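2-oxoglutarate dehydrogenase E3 component (Thermus thermophilus, PDB 2YQU) probably catalyses the NAD(+)-dependent reoxidation of protein-bound dihydrolipoyl groups, as the FAD-containing E3 component of 2-oxoacid dehydrogenase complexes. Local coordinates at residues A[50-55]-A[186-191]; A[110-113]-A[119-122]; A[205-210]-A[399-404]. All blocks are in the same frame, centred on the assembly; numbering follows the deposited sequence.

Contact 1 of 3, residues A[50-55]-A[186-191]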
loop_
_atom_site.group_PDB
_atom_site.type_symbol
_atom_site.label_atom_id
_atom_site.label_comp_id
_atom_site.label_asym_id
_atom_site.label_seq_id
_atom_site.Cartn_x
_atom_site.Cartn_y
_atom_site.Cartn_z
ATOM N N ALA A 50 2.382 15.784 5.924
ATOM C CA ALA A 50 3.655 15.891 6.656
ATOM C C ALA A 50 3.413 15.786 8.166
ATOM O O ALA A 50 4.079 15.009 8.865
ATOM C CB ALA A 50 4.373 17.195 6.310
ATOM N N LEU A 51 2.419 16.516 8.652
ATOM C CA LEU A 51 2.084 16.513 10.067
ATOM C C LEU A 51 1.493 15.177 10.488
ATOM O O LEU A 51 1.801 14.684 11.554
ATOM C CB LEU A 51 1.099 17.633 10.412
ATOM C CG LEU A 51 1.662 19.061 10.363
ATOM C CD1 LEU A 51 0.556 20.030 10.713
ATOM C CD2 LEU A 51 2.846 19.269 11.292
ATOM N N LEU A 52 0.649 14.594 9.645
ATOM C CA LEU A 52 0.011 13.326 9.979
ATOM C C LEU A 52 1.007 12.163 10.046
ATOM O O LEU A 52 0.947 11.342 10.966
ATOM C CB LEU A 52 -1.098 12.995 8.977
ATOM C CG LEU A 52 -2.394 13.784 9.200
ATOM C CD1 LEU A 52 -3.205 13.841 7.920
ATOM C CD2 LEU A 52 -3.217 13.177 10.342
ATOM N N GLU A 53 1.903 12.076 9.069
ATOM C CA GLU A 53 2.860 10.969 9.023
ATOM C C GLU A 53 3.801 11.027 10.220
ATOM O O GLU A 53 4.065 10.007 10.849
ATOM C CB GLU A 53 3.665 10.990 7.724
ATOM C CG GLU A 53 2.856 10.602 6.495
ATOM C CD GLU A 53 2.623 9.108 6.383
ATOM O OE1 GLU A 53 2.124 8.661 5.338
ATOM O OE2 GLU A 53 2.951 8.365 7.327
ATOM N N THR A 54 4.296 12.222 10.527
ATOM C CA THR A 54 5.267 12.408 11.603
ATOM C C THR A 54 4.639 12.257 12.977
ATOM O O THR A 54 5.226 11.627 13.847
ATOM C CB THR A 54 5.989 13.776 11.497
ATOM O OG1 THR A 54 5.043 14.835 11.289
ATOM C CG2 THR A 54 6.901 13.813 10.281
ATOM N N THR A 55 3.452 12.827 13.182
ATOM C CA THR A 55 2.795 12.708 14.486
ATOM C C THR A 55 2.367 11.280 14.726
ATOM O O THR A 55 2.336 10.833 15.862
ATOM C CB THR A 55 1.579 13.645 14.648
ATOM O OG1 THR A 55 0.668 13.483 13.553
ATOM C CG2 THR A 55 2.010 15.104 14.623
ATOM N N TRP A 186 -3.285 17.210 16.413
ATOM C CA TRP A 186 -3.047 17.901 17.681
ATOM C C TRP A 186 -3.389 17.014 18.874
ATOM O O TRP A 186 -2.740 17.109 19.926
ATOM C CB TRP A 186 -3.777 19.253 17.693
ATOM C CG TRP A 186 -3.177 20.178 16.676
ATOM C CD1 TRP A 186 -3.723 20.547 15.480
ATOM C CD2 TRP A 186 -1.880 20.776 16.722
ATOM N NE1 TRP A 186 -2.858 21.368 14.799
ATOM C CE2 TRP A 186 -1.716 21.522 15.538
ATOM C CE3 TRP A 186 -0.840 20.773 17.659
ATOM C CZ2 TRP A 186 -0.557 22.256 15.266
ATOM C CZ3 TRP A 186 0.313 21.500 17.388
ATOM C CH2 TRP A 186 0.444 22.233 16.202
ATOM N N HIS A 187 -4.356 16.115 18.699
ATOM C CA HIS A 187 -4.674 15.120 19.720
ATOM C C HIS A 187 -3.456 14.235 20.020
ATOM O O HIS A 187 -3.157 13.936 21.179
ATOM C CB HIS A 187 -5.853 14.257 19.292
ATOM C CG HIS A 187 -6.062 13.065 20.171
ATOM N ND1 HIS A 187 -6.487 13.170 21.476
ATOM C CD2 HIS A 187 -5.850 11.748 19.947
ATOM C CE1 HIS A 187 -6.550 11.963 22.013
ATOM N NE2 HIS A 187 -6.169 11.083 21.105
ATOM N N ARG A 188 -2.751 13.833 18.967
ATOM C CA ARG A 188 -1.542 13.030 19.113
ATOM C C ARG A 188 -0.459 13.737 19.923
ATOM O O ARG A 188 0.377 13.084 20.537
ATOM C CB ARG A 188 -0.973 12.690 17.746
ATOM C CG ARG A 188 -1.781 11.702 16.989
ATOM C CD ARG A 188 -1.385 11.635 15.535
ATOM N NE ARG A 188 -2.052 10.536 14.850
ATOM C CZ ARG A 188 -1.946 10.310 13.547
ATOM N NH1 ARG A 188 -1.174 11.078 12.793
ATOM N NH2 ARG A 188 -2.597 9.286 13.002
ATOM N N LEU A 189 -0.457 15.067 19.884
ATOM C CA LEU A 189 0.546 15.868 20.580
ATOM C C LEU A 189 0.093 16.326 21.974
ATOM O O LEU A 189 0.802 17.086 22.637
ATOM C CB LEU A 189 0.923 17.075 19.714
ATOM C CG LEU A 189 1.496 16.707 18.335
ATOM C CD1 LEU A 189 1.878 17.949 17.568
ATOM C CD2 LEU A 189 2.694 15.767 18.447
ATOM N N GLY A 190 -1.074 15.864 22.409
ATOM C CA GLY A 190 -1.517 16.052 23.785
ATOM C C GLY A 190 -2.737 16.935 23.959
ATOM O O GLY A 190 -3.174 17.179 25.086
ATOM N N ALA A 191 -3.284 17.435 22.853
ATOM C CA ALA A 191 -4.464 18.289 22.910
ATOM C C ALA A 191 -5.691 17.458 23.266
ATOM O O ALA A 191 -5.846 16.321 22.807
ATOM C CB ALA A 191 -4.676 19.014 21.573
#
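Thr55 and Arg188 mark the closest backbone approach, their CA atoms 6.3 Å apart, where the middle of helix 45-63 meets the last turn of helix 177-188. Arg188 does most of the bridging. Its chain is extended from CG to NE and crosses Thr55 at about a right angle, with CD lying 3.7 Å from Thr55 CB. This brings the edge of the guanidinium to the helix: NH1 donates to Thr55 OG1 over 3.1 Å, nearly straight at 164°, and the oxygen lies almost exactly in the guanidinium plane. The same NH1 is 2.8 Å from Leu52 O and lies against Leu52 CD2. Thr55 OG1 in turn gives its own hydrogen to Leu51 O at 2.6 Å. It can do so because chi1 of 52° sets the hydroxyl between the backbone N and the carbonyl carbon, where it reaches back along the helix; Thr55 N and OG1 then meet Leu51 O from opposite faces of its plane. The methyl branch, CG2, points instead at Leu189, 3.9 Å from CD2. Beyond Leu189 the helix ends in a Schellman motif, with Gly190 at positive phi. A valine in place of Thr55 would probably leave Arg188 NH1 without its hydroxyl acceptor and the guanidinium less firmly fixed in rotation. Arg188 also packs on Glu56 and Tyr59 of helix 45-63, while Leu52 reaches Glu181, which belongs to the NAD(+) site. The hydroxyl thus acts as donor and acceptor at once, linking a helix carbonyl to an arginine from the other helix. A largely buried cationic group is thereby held by its edge, and the helix that starts at Cys45 of the redox-active disulfide is tied to one that carries NAD(+)-binding residues.

Contact 2 of 3, residues A[110-113]-A[119-122]. With FAD (flavin-adenine dinucleotide), chain D.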
loop_
_atom_site.group_PDB
_atom_site.type_symbol
_atom_site.label_atom_id
_atom_site.label_comp_id
_atom_site.label_asym_id
_atom_site.label_seq_id
_atom_site.Cartn_x
_atom_site.Cartn_y
_atom_site.Cartn_z
ATOM N N THR A 110 -3.798 38.589 -9.747
ATOM C CA THR A 110 -5.183 38.154 -9.767
ATOM C C THR A 110 -5.718 38.328 -11.176
ATOM O O THR A 110 -5.801 39.449 -11.679
ATOM C CB THR A 110 -6.018 38.989 -8.771
ATOM O OG1 THR A 110 -5.630 38.677 -7.426
ATOM C CG2 THR A 110 -7.494 38.635 -8.838
ATOM N N ALA A 111 -6.056 37.216 -11.819
ATOM C CA ALA A 111 -6.680 37.231 -13.140
ATOM C C ALA A 111 -8.141 37.639 -13.028
ATOM O O ALA A 111 -8.867 37.124 -12.183
ATOM C CB ALA A 111 -6.574 35.871 -13.793
ATOM N N ARG A 112 -8.558 38.539 -13.915
ATOM C CA ARG A 112 -9.932 39.018 -13.990
ATOM C C ARG A 112 -10.354 39.107 -15.455
ATOM O O ARG A 112 -9.664 39.730 -16.254
ATOM C CB ARG A 112 -10.026 40.400 -13.339
ATOM C CG ARG A 112 -11.433 40.935 -13.165
ATOM C CD ARG A 112 -11.461 42.363 -12.639
ATOM N NE ARG A 112 -11.399 43.317 -13.738
ATOM C CZ ARG A 112 -11.412 44.632 -13.598
ATOM N NH1 ARG A 112 -11.481 45.195 -12.391
ATOM N NH2 ARG A 112 -11.355 45.392 -14.680
ATOM N N PHE A 113 -11.482 38.494 -15.801
ATOM C CA PHE A 113 -11.988 38.526 -17.175
ATOM C C PHE A 113 -12.333 39.955 -17.623
ATOM O O PHE A 113 -12.985 40.702 -16.901
ATOM C CB PHE A 113 -13.235 37.650 -17.332
ATOM C CG PHE A 113 -12.948 36.171 -17.411
ATOM C CD1 PHE A 113 -13.183 35.348 -16.323
ATOM C CD2 PHE A 113 -12.461 35.605 -18.586
ATOM C CE1 PHE A 113 -12.925 33.989 -16.397
ATOM C CE2 PHE A 113 -12.201 34.251 -18.665
ATOM C CZ PHE A 113 -12.441 33.442 -17.575
ATOM N N VAL A 119 -8.008 38.476 -20.451
ATOM C CA VAL A 119 -7.897 38.447 -18.998
ATOM C C VAL A 119 -6.856 39.466 -18.537
ATOM O O VAL A 119 -5.733 39.483 -19.040
ATOM C CB VAL A 119 -7.469 37.038 -18.516
ATOM C CG1 VAL A 119 -7.164 37.036 -17.027
ATOM C CG2 VAL A 119 -8.547 36.027 -18.837
ATOM N N LEU A 120 -7.232 40.297 -17.571
ATOM C CA LEU A 120 -6.309 41.246 -16.955
ATOM C C LEU A 120 -5.628 40.620 -15.742
ATOM O O LEU A 120 -6.293 40.062 -14.875
ATOM C CB LEU A 120 -7.066 42.504 -16.524
ATOM C CG LEU A 120 -6.336 43.510 -15.623
ATOM C CD1 LEU A 120 -5.206 44.200 -16.376
ATOM C CD2 LEU A 120 -7.333 44.520 -15.065
ATOM N N VAL A 121 -4.302 40.703 -15.702
ATOM C CA VAL A 121 -3.539 40.467 -14.483
ATOM C C VAL A 121 -3.484 41.818 -13.792
ATOM O O VAL A 121 -2.783 42.724 -14.244
ATOM C CB VAL A 121 -2.110 39.968 -14.772
ATOM C CG1 VAL A 121 -1.381 39.635 -13.465
ATOM C CG2 VAL A 121 -2.138 38.760 -15.701
ATOM N N GLU A 122 -4.237 41.956 -12.710
ATOM C CA GLU A 122 -4.456 43.257 -12.084
ATOM C C GLU A 122 -3.177 43.901 -11.549
ATOM O O GLU A 122 -3.024 45.119 -11.617
ATOM C CB GLU A 122 -5.488 43.133 -10.965
ATOM C CG GLU A 122 -6.870 42.750 -11.464
ATOM C CD GLU A 122 -7.973 43.226 -10.550
ATOM O OE1 GLU A 122 -8.868 43.963 -11.019
ATOM O OE2 GLU A 122 -7.933 42.862 -9.358
HETATM P PA FAD D . -6.510 25.010 -5.650
HETATM O O1A FAD D . -7.208 25.687 -4.530
HETATM O O2A FAD D . -5.506 23.948 -5.186
HETATM O O5B FAD D . -5.808 26.119 -6.567
HETATM C C5B FAD D . -6.508 27.291 -6.903
HETATM C C4B FAD D . -5.479 28.387 -7.082
HETATM O O4B FAD D . -6.083 29.442 -7.803
HETATM C C3B FAD D . -5.000 28.974 -5.757
HETATM O O3B FAD D . -3.599 28.850 -5.649
HETATM C C2B FAD D . -5.414 30.432 -5.812
HETATM O O2B FAD D . -4.433 31.282 -5.261
HETATM C C1B FAD D . -5.599 30.668 -7.302
HETATM N N9A FAD D . -6.568 31.691 -7.707
HETATM C C8A FAD D . -7.895 31.788 -7.375
HETATM N N7A FAD D . -8.426 32.843 -8.018
HETATM C C5A FAD D . -7.455 33.425 -8.758
HETATM C C6A FAD D . -7.439 34.532 -9.603
HETATM N N6A FAD D . -8.546 35.182 -9.951
HETATM N N1A FAD D . -6.256 34.849 -10.219
HETATM C C2A FAD D . -5.104 34.126 -10.034
HETATM N N3A FAD D . -5.131 33.026 -9.203
HETATM C C4A FAD D . -6.286 32.703 -8.577
HETATM N N1 FAD D . -7.188 16.832 -1.290
HETATM C C2 FAD D . -6.772 15.543 -1.544
HETATM O O2 FAD D . -7.048 14.980 -2.608
HETATM N N3 FAD D . -6.039 14.868 -0.600
HETATM C C4 FAD D . -5.725 15.463 0.601
HETATM O O4 FAD D . -4.911 14.892 1.307
HETATM C C4X FAD D . -6.132 16.768 0.875
HETATM N N5 FAD D . -5.817 17.375 2.080
HETATM C C5X FAD D . -6.239 18.682 2.314
HETATM C C6 FAD D . -5.922 19.290 3.532
HETATM C C7 FAD D . -6.339 20.605 3.787
HETATM C C7M FAD D . -5.889 21.262 5.066
HETATM C C8 FAD D . -7.064 21.304 2.828
HETATM C C8M FAD D . -7.249 22.796 2.929
HETATM C C9 FAD D . -7.382 20.693 1.614
HETATM C C9A FAD D . -6.980 19.377 1.354
HETATM N N10 FAD D . -7.305 18.752 0.148
HETATM C C10 FAD D . -6.875 17.454 -0.084
HETATM C "C1'" FAD D . -8.202 19.393 -0.880
HETATM C "C2'" FAD D . -7.319 19.983 -1.983
HETATM O "O2'" FAD D . -6.423 20.944 -1.445
HETATM C "C3'" FAD D . -8.137 20.574 -3.126
HETATM O "O3'" FAD D . -9.084 19.622 -3.574
HETATM C "C4'" FAD D . -7.242 20.947 -4.303
HETATM O "O4'" FAD D . -6.270 21.882 -3.903
HETATM C "C5'" FAD D . -8.080 21.481 -5.470
HETATM O "O5'" FAD D . -7.238 21.898 -6.522
HETATM P P FAD D . -7.683 23.094 -7.500
HETATM O O1P FAD D . -6.659 23.244 -8.578
HETATM O O2P FAD D . -9.118 22.924 -7.963
HETATM O O3P FAD D . -7.676 24.436 -6.603
#
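Arg112 O takes the amide of Leu120 at 2.8 Å, the shortest polar bond of this antiparallel hairpin, and the CA-H of Val119 also approaches the same oxygen. The return bond runs from Arg112 N to Leu120 O at 2.9 Å, making Arg112 and Leu120 a hydrogen-bonded pair. Ala111-Val121 and Phe113-Val119 flank it as non-hydrogen-bonded pairs, and Glu122 N to Thr110 O, almost straight at 172°, continues the ladder past the strand end. The strands run at 150° to each other. Ala111, Phe113, Val119 and Val121 share one face of the sheet. There Val119 divides its branches: CG1 presses on Ala111 CB at 3.5 Å, a close fit for two methyl carbons, and CG2 meets Phe113 CD2. This buried face packs on Leu5 and Ile7 of strand 2-7 and on Val30 and Ile133. On the other face Arg112 and Leu120 lie side by side, with Leu120 CD2 over one guanidinium face. The arginine chain bends at chi3, bringing NH1 to 3.2 Å from Glu122 OE1. The guanidinium and carboxylate planes are 56° apart and the oxygen stands well out of the guanidinium plane, so the salt bridge rests on charge and not on a directed N-H. Because Ala111 bonds to no backbone amide of its partner strand, its N and O face outward to the adenine of FAD: Ala111 N donates to N1A at 2.9 Å, and N6A donates to Ala111 O at 3.0 Å. Thr110 CG2 touches N6A. One residue thus reads the ring nitrogen and the exocyclic amine together, a donor-acceptor pattern that matches adenine through main-chain atoms alone, on a strand whose other edge is hydrogen-bonded to its hairpin partner.

Contact 3 of 3, residues A[205-210]-A[399-404]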
loop_
_atom_site.group_PDB
_atom_site.type_symbol
_atom_site.label_atom_id
_atom_site.label_comp_id
_atom_site.label_asym_id
_atom_site.label_seq_id
_atom_site.Cartn_x
_atom_site.Cartn_y
_atom_site.Cartn_z
ATOM N N THR A 205 -19.032 11.766 3.152
ATOM C CA THR A 205 -18.786 11.212 1.817
ATOM C C THR A 205 -18.434 9.730 1.856
ATOM O O THR A 205 -18.452 9.072 0.823
ATOM C CB THR A 205 -17.650 11.959 1.084
ATOM O OG1 THR A 205 -16.431 11.879 1.835
ATOM C CG2 THR A 205 -17.939 13.450 0.970
ATOM N N MET A 206 -18.076 9.223 3.034
ATOM C CA MET A 206 -17.781 7.800 3.198
ATOM C C MET A 206 -19.068 6.992 3.220
ATOM O O MET A 206 -20.157 7.522 3.425
ATOM C CB MET A 206 -17.005 7.543 4.497
ATOM C CG MET A 206 -15.654 8.227 4.582
ATOM S SD MET A 206 -14.486 7.570 3.376
ATOM C CE MET A 206 -13.803 9.080 2.695
ATOM N N ASP A 207 -18.920 5.689 2.999
ATOM C CA ASP A 207 -19.977 4.719 3.240
ATOM C C ASP A 207 -20.369 4.766 4.710
ATOM O O ASP A 207 -19.508 4.912 5.575
ATOM C CB ASP A 207 -19.465 3.335 2.866
ATOM C CG ASP A 207 -20.517 2.256 2.973
ATOM O OD1 ASP A 207 -20.679 1.693 4.065
ATOM O OD2 ASP A 207 -21.206 1.875 2.008
ATOM N N LEU A 208 -21.666 4.654 4.984
ATOM C CA LEU A 208 -22.184 4.863 6.334
ATOM C C LEU A 208 -21.513 3.933 7.330
ATOM O O LEU A 208 -21.199 4.345 8.434
ATOM C CB LEU A 208 -23.706 4.666 6.384
ATOM C CG LEU A 208 -24.618 5.877 6.600
ATOM C CD1 LEU A 208 -24.238 7.049 5.724
ATOM C CD2 LEU A 208 -26.081 5.495 6.350
ATOM N N GLU A 209 -21.307 2.680 6.936
ATOM C CA GLU A 209 -20.626 1.697 7.788
ATOM C C GLU A 209 -19.229 2.173 8.215
ATOM O O GLU A 209 -18.825 2.022 9.365
ATOM C CB GLU A 209 -20.506 0.366 7.043
ATOM C CG GLU A 209 -20.499 -0.864 7.927
ATOM C CD GLU A 209 -20.869 -2.113 7.154
ATOM O OE1 GLU A 209 -20.225 -2.378 6.116
ATOM O OE2 GLU A 209 -21.805 -2.834 7.588
ATOM N N VAL A 210 -18.507 2.751 7.263
ATOM C CA VAL A 210 -17.159 3.265 7.486
ATOM C C VAL A 210 -17.172 4.511 8.378
ATOM O O VAL A 210 -16.344 4.641 9.269
ATOM C CB VAL A 210 -16.482 3.553 6.127
ATOM C CG1 VAL A 210 -15.184 4.306 6.294
ATOM C CG2 VAL A 210 -16.243 2.250 5.390
ATOM N N GLY A 399 -18.142 -0.574 -5.962
ATOM C CA GLY A 399 -17.456 0.258 -4.991
ATOM C C GLY A 399 -16.615 -0.543 -4.012
ATOM O O GLY A 399 -16.867 -1.717 -3.797
ATOM N N VAL A 400 -15.595 0.094 -3.446
ATOM C CA VAL A 400 -14.759 -0.518 -2.424
ATOM C C VAL A 400 -14.538 0.492 -1.301
ATOM O O VAL A 400 -14.318 1.678 -1.538
ATOM C CB VAL A 400 -13.400 -1.018 -2.996
ATOM C CG1 VAL A 400 -12.620 -1.803 -1.932
ATOM C CG2 VAL A 400 -13.624 -1.872 -4.244
ATOM N N HIS A 401 -14.645 0.021 -0.069
ATOM C CA HIS A 401 -14.644 0.894 1.090
ATOM C C HIS A 401 -13.930 0.214 2.244
ATOM O O HIS A 401 -14.012 -0.999 2.411
ATOM C CB HIS A 401 -16.075 1.203 1.524
ATOM C CG HIS A 401 -16.965 1.698 0.425
ATOM N ND1 HIS A 401 -17.822 2.754 0.605
ATOM C CD2 HIS A 401 -17.177 1.262 -0.840
ATOM C CE1 HIS A 401 -18.507 2.961 -0.505
ATOM N NE2 HIS A 401 -18.120 2.080 -1.405
ATOM N N GLY A 402 -13.240 0.988 3.061
ATOM C CA GLY A 402 -12.538 0.384 4.162
ATOM C C GLY A 402 -12.088 1.337 5.221
ATOM O O GLY A 402 -12.128 2.555 5.062
ATOM N N ILE A 403 -11.681 0.743 6.327
ATOM C CA ILE A 403 -11.014 1.444 7.403
ATOM C C ILE A 403 -9.977 0.505 8.005
ATOM O O ILE A 403 -10.264 -0.667 8.258
ATOM C CB ILE A 403 -12.024 1.937 8.462
ATOM C CG1 ILE A 403 -11.289 2.617 9.621
ATOM C CG2 ILE A 403 -12.928 0.797 8.956
ATOM C CD1 ILE A 403 -12.214 3.332 10.585
ATOM N N GLY A 404 -8.774 1.021 8.210
ATOM C CA GLY A 404 -7.686 0.233 8.760
ATOM C C GLY A 404 -6.334 0.807 8.414
ATOM O O GLY A 404 -6.221 1.761 7.649
HETATM O O HOH W 1 -16.171 4.413 2.540
#
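Val210 lays its two methyls over the strand at His401 and Gly402: CG1 rests on the backbone, 3.7 Å from Gly402 O, and CG2 lies 4.0 Å from His401 CB. With chi1 at 170°, CG1 is anti to the backbone N and CG2 stands beside that nitrogen, which spreads the fork along the strand. Val210 crosses the side chain of His401 at about a right angle. One turn earlier, Asp207 meets the imidazole of His401, their carboxylate and ring planes nearly perpendicular at 82°; the separation modelled between Asp207 CB and His401 ND1 is too short to be trusted. A water makes the sound polar link here. It accepts from Asp207 N at 3.1 Å and lies 3.0 Å from His401 ND1, joining a main-chain amide to the ring. The other ring nitrogen, NE2, is bonded to Tyr351 O, so both nitrogens have a partner, which should limit the ring's rotation. Asp207 is the N-cap of helix 208-221: OD1 accepts from Glu209 N at 3.1 Å, met from above the carboxylate plane. The same carboxylate forms a salt bridge with Lys387 and a bond to Glu353 N, so its charge has partners from the helix start, the neighbouring strand and a second helix. The positive end of the helix would probably further stabilise the aspartate as an anion. Helix 208-221, which connects strands 192-196 and 224-226 of the parallel sheet, here leans its first turn on strand 397-404. That strand runs between 345-350 and 385-391 in the antiparallel sheet of the dimerisation domain, and Ile346 and Phe385 close around Val210 from those two neighbours.

In the fold
Along the chain, contact 2 is nested inside the loop closed by contact 1, and contact 3 opens only after both. Contact 2 lies at the far, adenine end of the FAD site, its centre about 40 Å from that of contact 1 and about 42 Å from that of contact 3. Contacts 1 and 3 are nearer, about 23 Å between centres, and do not touch. Both involve helices that connect strands of the parallel sheet containing 169-173 and 192-196: helix 177-188 meets the flavin-side helix 45-63, and helix 208-221 meets the antiparallel sheet of the dimerisation domain. The NAD(+)-binding unit is thus joined to its two neighbours, while contact 2 binds the adenine of FAD, far from both.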